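Local coordinates for protein Pre-mRNA-processing-splicing factor 8 (PDB 6MX6) that probably excises itself from the spliceosomal factor Prp8 by protein splicing, joining the flanking sequences, as expected of an intein with the Hint fold, at residues H69-R77 with E113-R121. Numbering follows the deposited sequence.
Sequences HILSMYKER and EQQKYKLFR
K75 lies alongside the Y117 ring. From K75 CB, on the same face of the sheet as Y117, the chain runs extended over the aromatic face, K75 CG anti to the backbone N (chi1 -170°). K75 CG stands 4.1 Å from the ring centroid of Y117, over the face, a CH-pi contact. K75 CD passes 3.6 Å from Y117 CZ, and K75 CE lies 3.4 Å from Y117 OH. A bend at chi4 (-118°) then leaves K75 NZ 4.8 Å from E113 OE1, near an opposite charge but not in contact. M73 meets Y117 at about a right angle, its SD making an oblique Met-aromatic contact with the ring and its CE resting on Y117 CB and L119 CD2.

Y74 and K118 form an antiparallel hydrogen-bonded pair (Y74 N to K118 O and K118 N to Y74 O, both 2.8 Å). On their face of the sheet, Y74 turns an edge to the face of F120, planes at 64°, with Y74 CE2 over the ring centre. K118 NZ bridges to E76 OE2 at 3.0 Å, approaching from above the carboxylate plane. A water links S72 O to F120 N.

The type I turn Q114 to Y117 leads from helix 111-114 into strand 117-120, which lies between strands 70-76 and 139-147 in an antiparallel sheet of the Hint (intein) domain; strand 96-102 flanks 70-76 beyond.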
loop_
_atom_site.group_PDB
_atom_site.type_symbol
_atom_site.label_atom_id
_atom_site.label_comp_id
_atom_site.label_asym_id
_atom_site.label_seq_id
_atom_site.Cartn_x
_atom_site.Cartn_y
_atom_site.Cartn_z
ATOM N N HIS A 69 8.954 0.353 1.860
ATOM C CA HIS A 69 7.689 0.791 1.297
ATOM C C HIS A 69 7.006 1.777 2.237
ATOM O O HIS A 69 7.093 1.658 3.459
ATOM C CB HIS A 69 6.793 -0.409 1.042
ATOM C CG HIS A 69 5.516 -0.063 0.358
ATOM N ND1 HIS A 69 5.461 0.319 -0.962
ATOM C CD2 HIS A 69 4.243 -0.023 0.818
ATOM C CE1 HIS A 69 4.208 0.575 -1.290
ATOM N NE2 HIS A 69 3.449 0.367 -0.228
ATOM N N ILE A 70 6.348 2.777 1.662
ATOM C CA ILE A 70 5.696 3.826 2.438
ATOM C C ILE A 70 4.226 3.465 2.588
ATOM O O ILE A 70 3.534 3.244 1.593
ATOM C CB ILE A 70 5.850 5.198 1.763
ATOM C CG1 ILE A 70 7.327 5.580 1.659
ATOM C CG2 ILE A 70 5.062 6.251 2.528
ATOM C CD1 ILE A 70 7.579 6.753 0.735
ATOM N N LEU A 71 3.748 3.406 3.827
ATOM C CA LEU A 71 2.331 3.228 4.122
ATOM C C LEU A 71 1.662 4.591 4.265
ATOM O O LEU A 71 2.157 5.459 4.993
ATOM C CB LEU A 71 2.153 2.428 5.413
ATOM C CG LEU A 71 2.931 1.119 5.505
ATOM C CD1 LEU A 71 2.825 0.534 6.912
ATOM C CD2 LEU A 71 2.423 0.127 4.468
ATOM N N SER A 72 0.548 4.773 3.567
ATOM C CA SER A 72 -0.291 5.950 3.744
ATOM C C SER A 72 -1.362 5.606 4.767
ATOM O O SER A 72 -2.150 4.685 4.557
ATOM C CB SER A 72 -0.917 6.382 2.419
ATOM O OG SER A 72 0.054 6.970 1.573
ATOM N N MET A 73 -1.381 6.336 5.875
ATOM C CA MET A 73 -2.173 5.984 7.032
ATOM C C MET A 73 -2.928 7.205 7.533
ATOM O O MET A 73 -2.695 8.341 7.102
ATOM C CB MET A 73 -1.286 5.415 8.151
ATOM C CG MET A 73 -0.115 4.595 7.650
ATOM S SD MET A 73 0.584 3.505 8.907
ATOM C CE MET A 73 -0.748 2.325 9.103
ATOM N N TYR A 74 -3.857 6.934 8.442
ATOM C CA TYR A 74 -4.506 7.940 9.266
ATOM C C TYR A 74 -4.080 7.710 10.707
ATOM O O TYR A 74 -4.089 6.572 11.183
ATOM C CB TYR A 74 -6.030 7.854 9.150
ATOM C CG TYR A 74 -6.616 8.665 8.021
ATOM C CD1 TYR A 74 -6.720 10.046 8.112
ATOM C CD2 TYR A 74 -7.070 8.048 6.865
ATOM C CE1 TYR A 74 -7.262 10.788 7.079
ATOM C CE2 TYR A 74 -7.608 8.779 5.828
ATOM C CZ TYR A 74 -7.701 10.148 5.939
ATOM O OH TYR A 74 -8.239 10.878 4.904
ATOM N N LYS A 75 -3.702 8.780 11.392
ATOM C CA LYS A 75 -3.295 8.718 12.787
ATOM C C LYS A 75 -4.310 9.452 13.652
ATOM O O LYS A 75 -4.800 10.519 13.273
ATOM C CB LYS A 75 -1.905 9.325 12.971
ATOM C CG LYS A 75 -1.296 9.089 14.336
ATOM C CD LYS A 75 0.067 9.754 14.428
ATOM C CE LYS A 75 0.684 9.568 15.801
ATOM N NZ LYS A 75 0.891 10.871 16.491
ATOM N N GLU A 76 -4.617 8.877 14.813
ATOM C CA GLU A 76 -5.612 9.454 15.706
ATOM C C GLU A 76 -5.120 10.770 16.303
ATOM O O GLU A 76 -3.919 10.982 16.500
ATOM C CB GLU A 76 -5.960 8.474 16.830
ATOM C CG GLU A 76 -6.235 7.053 16.356
ATOM C CD GLU A 76 -7.495 6.452 16.958
ATOM O OE1 GLU A 76 -8.553 7.120 16.938
ATOM O OE2 GLU A 76 -7.424 5.305 17.449
ATOM N N ARG A 77 -6.076 11.652 16.594
ATOM C CA ARG A 77 -5.831 12.964 17.203
ATOM C C ARG A 77 -4.818 13.790 16.414
ATOM O O ARG A 77 -5.187 14.729 15.708
ATOM C CB ARG A 77 -5.367 12.807 18.656
ATOM C CG ARG A 77 -5.126 14.127 19.381
ATOM C CD ARG A 77 -6.408 14.695 19.984
ATOM N NE ARG A 77 -6.130 15.602 21.096
ATOM C CZ ARG A 77 -7.054 16.086 21.923
ATOM N NH1 ARG A 77 -8.330 15.755 21.767
ATOM N NH2 ARG A 77 -6.702 16.903 22.907
ATOM N N GLU A 113 1.989 2.851 20.234
ATOM C CA GLU A 113 1.994 3.872 19.194
ATOM C C GLU A 113 1.416 3.327 17.895
ATOM O O GLU A 113 0.650 4.023 17.218
ATOM C CB GLU A 113 3.412 4.402 18.963
ATOM C CG GLU A 113 3.871 5.431 19.979
ATOM C CD GLU A 113 2.977 6.654 20.008
ATOM O OE1 GLU A 113 2.663 7.194 18.923
ATOM O OE2 GLU A 113 2.579 7.067 21.120
ATOM N N GLN A 114 1.754 2.079 17.546
ATOM C CA GLN A 114 1.268 1.504 16.293
ATOM C C GLN A 114 -0.253 1.526 16.223
ATOM O O GLN A 114 -0.822 1.808 15.162
ATOM C CB GLN A 114 1.763 0.069 16.128
ATOM C CG GLN A 114 3.241 -0.086 15.857
ATOM C CD GLN A 114 3.640 -1.548 15.764
ATOM O OE1 GLN A 114 3.054 -2.404 16.423
ATOM N NE2 GLN A 114 4.633 -1.841 14.942
ATOM N N GLN A 115 -0.929 1.229 17.340
ATOM C CA GLN A 115 -2.387 1.132 17.305
ATOM C C GLN A 115 -3.069 2.454 16.958
ATOM O O GLN A 115 -4.263 2.447 16.634
ATOM C CB GLN A 115 -2.914 0.612 18.647
ATOM C CG GLN A 115 -2.720 1.596 19.782
ATOM C CD GLN A 115 -3.017 1.000 21.140
ATOM O OE1 GLN A 115 -3.166 -0.215 21.281
ATOM N NE2 GLN A 115 -3.104 1.858 22.153
ATOM N N LYS A 116 -2.352 3.577 17.017
ATOM C CA LYS A 116 -2.912 4.870 16.636
ATOM C C LYS A 116 -3.022 5.042 15.130
ATOM O O LYS A 116 -3.739 5.939 14.673
ATOM C CB LYS A 116 -2.056 6.010 17.195
ATOM C CG LYS A 116 -1.949 6.037 18.710
ATOM C CD LYS A 116 -0.915 7.065 19.162
ATOM C CE LYS A 116 -0.836 7.152 20.679
ATOM N NZ LYS A 116 0.116 8.209 21.120
ATOM N N TYR A 117 -2.323 4.219 14.354
ATOM C CA TYR A 117 -2.264 4.359 12.907
ATOM C C TYR A 117 -3.201 3.358 12.252
ATOM O O TYR A 117 -3.284 2.202 12.675
ATOM C CB TYR A 117 -0.847 4.127 12.382
ATOM C CG TYR A 117 0.191 5.122 12.850
ATOM C CD1 TYR A 117 0.723 5.054 14.131
ATOM C CD2 TYR A 117 0.664 6.108 11.995
ATOM C CE1 TYR A 117 1.684 5.955 14.549
ATOM C CE2 TYR A 117 1.619 7.007 12.401
ATOM C CZ TYR A 117 2.129 6.926 13.677
ATOM O OH TYR A 117 3.084 7.824 14.081
ATOM N N LYS A 118 -3.880 3.796 11.198
ATOM C CA LYS A 118 -4.804 2.939 10.478
ATOM C C LYS A 118 -4.555 3.043 8.983
ATOM O O LYS A 118 -4.298 4.132 8.466
ATOM C CB LYS A 118 -6.255 3.311 10.807
ATOM C CG LYS A 118 -6.620 3.011 12.257
ATOM C CD LYS A 118 -7.494 4.089 12.854
ATOM C CE LYS A 118 -7.909 3.734 14.272
ATOM N NZ LYS A 118 -6.723 3.559 15.151
ATOM N N LEU A 119 -4.612 1.902 8.298
ATOM C CA LEU A 119 -4.744 1.913 6.851
ATOM C C LEU A 119 -6.155 2.375 6.478
ATOM O O LEU A 119 -7.041 2.474 7.327
ATOM C CB LEU A 119 -4.450 0.528 6.280
ATOM C CG LEU A 119 -3.031 0.004 6.520
ATOM C CD1 LEU A 119 -2.928 -1.478 6.143
ATOM C CD2 LEU A 119 -2.038 0.824 5.711
ATOM N N PHE A 120 -6.369 2.675 5.197
ATOM C CA PHE A 120 -7.700 3.139 4.826
ATOM C C PHE A 120 -7.986 2.868 3.359
ATOM O O PHE A 120 -7.082 2.680 2.541
ATOM C CB PHE A 120 -7.888 4.629 5.132
ATOM C CG PHE A 120 -6.988 5.538 4.357
ATOM C CD1 PHE A 120 -5.684 5.757 4.763
ATOM C CD2 PHE A 120 -7.453 6.203 3.232
ATOM C CE1 PHE A 120 -4.856 6.615 4.057
ATOM C CE2 PHE A 120 -6.630 7.059 2.519
ATOM C CZ PHE A 120 -5.331 7.265 2.932
ATOM N N ARG A 121 -9.277 2.856 3.047
ATOM C CA ARG A 121 -9.790 2.721 1.700
ATOM C C ARG A 121 -10.434 4.036 1.287
ATOM O O ARG A 121 -10.832 4.846 2.128
ATOM C CB ARG A 121 -10.806 1.579 1.608
ATOM C CG ARG A 121 -10.396 0.308 2.337
ATOM C CD ARG A 121 -11.605 -0.588 2.609
ATOM N NE ARG A 121 -12.073 -1.228 1.386
ATOM C CZ ARG A 121 -13.071 -2.105 1.328
ATOM N NH1 ARG A 121 -13.711 -2.457 2.434
ATOM N NH2 ARG A 121 -13.427 -2.633 0.165
HETATM O O HOH W 1 -3.896 2.708 3.429
#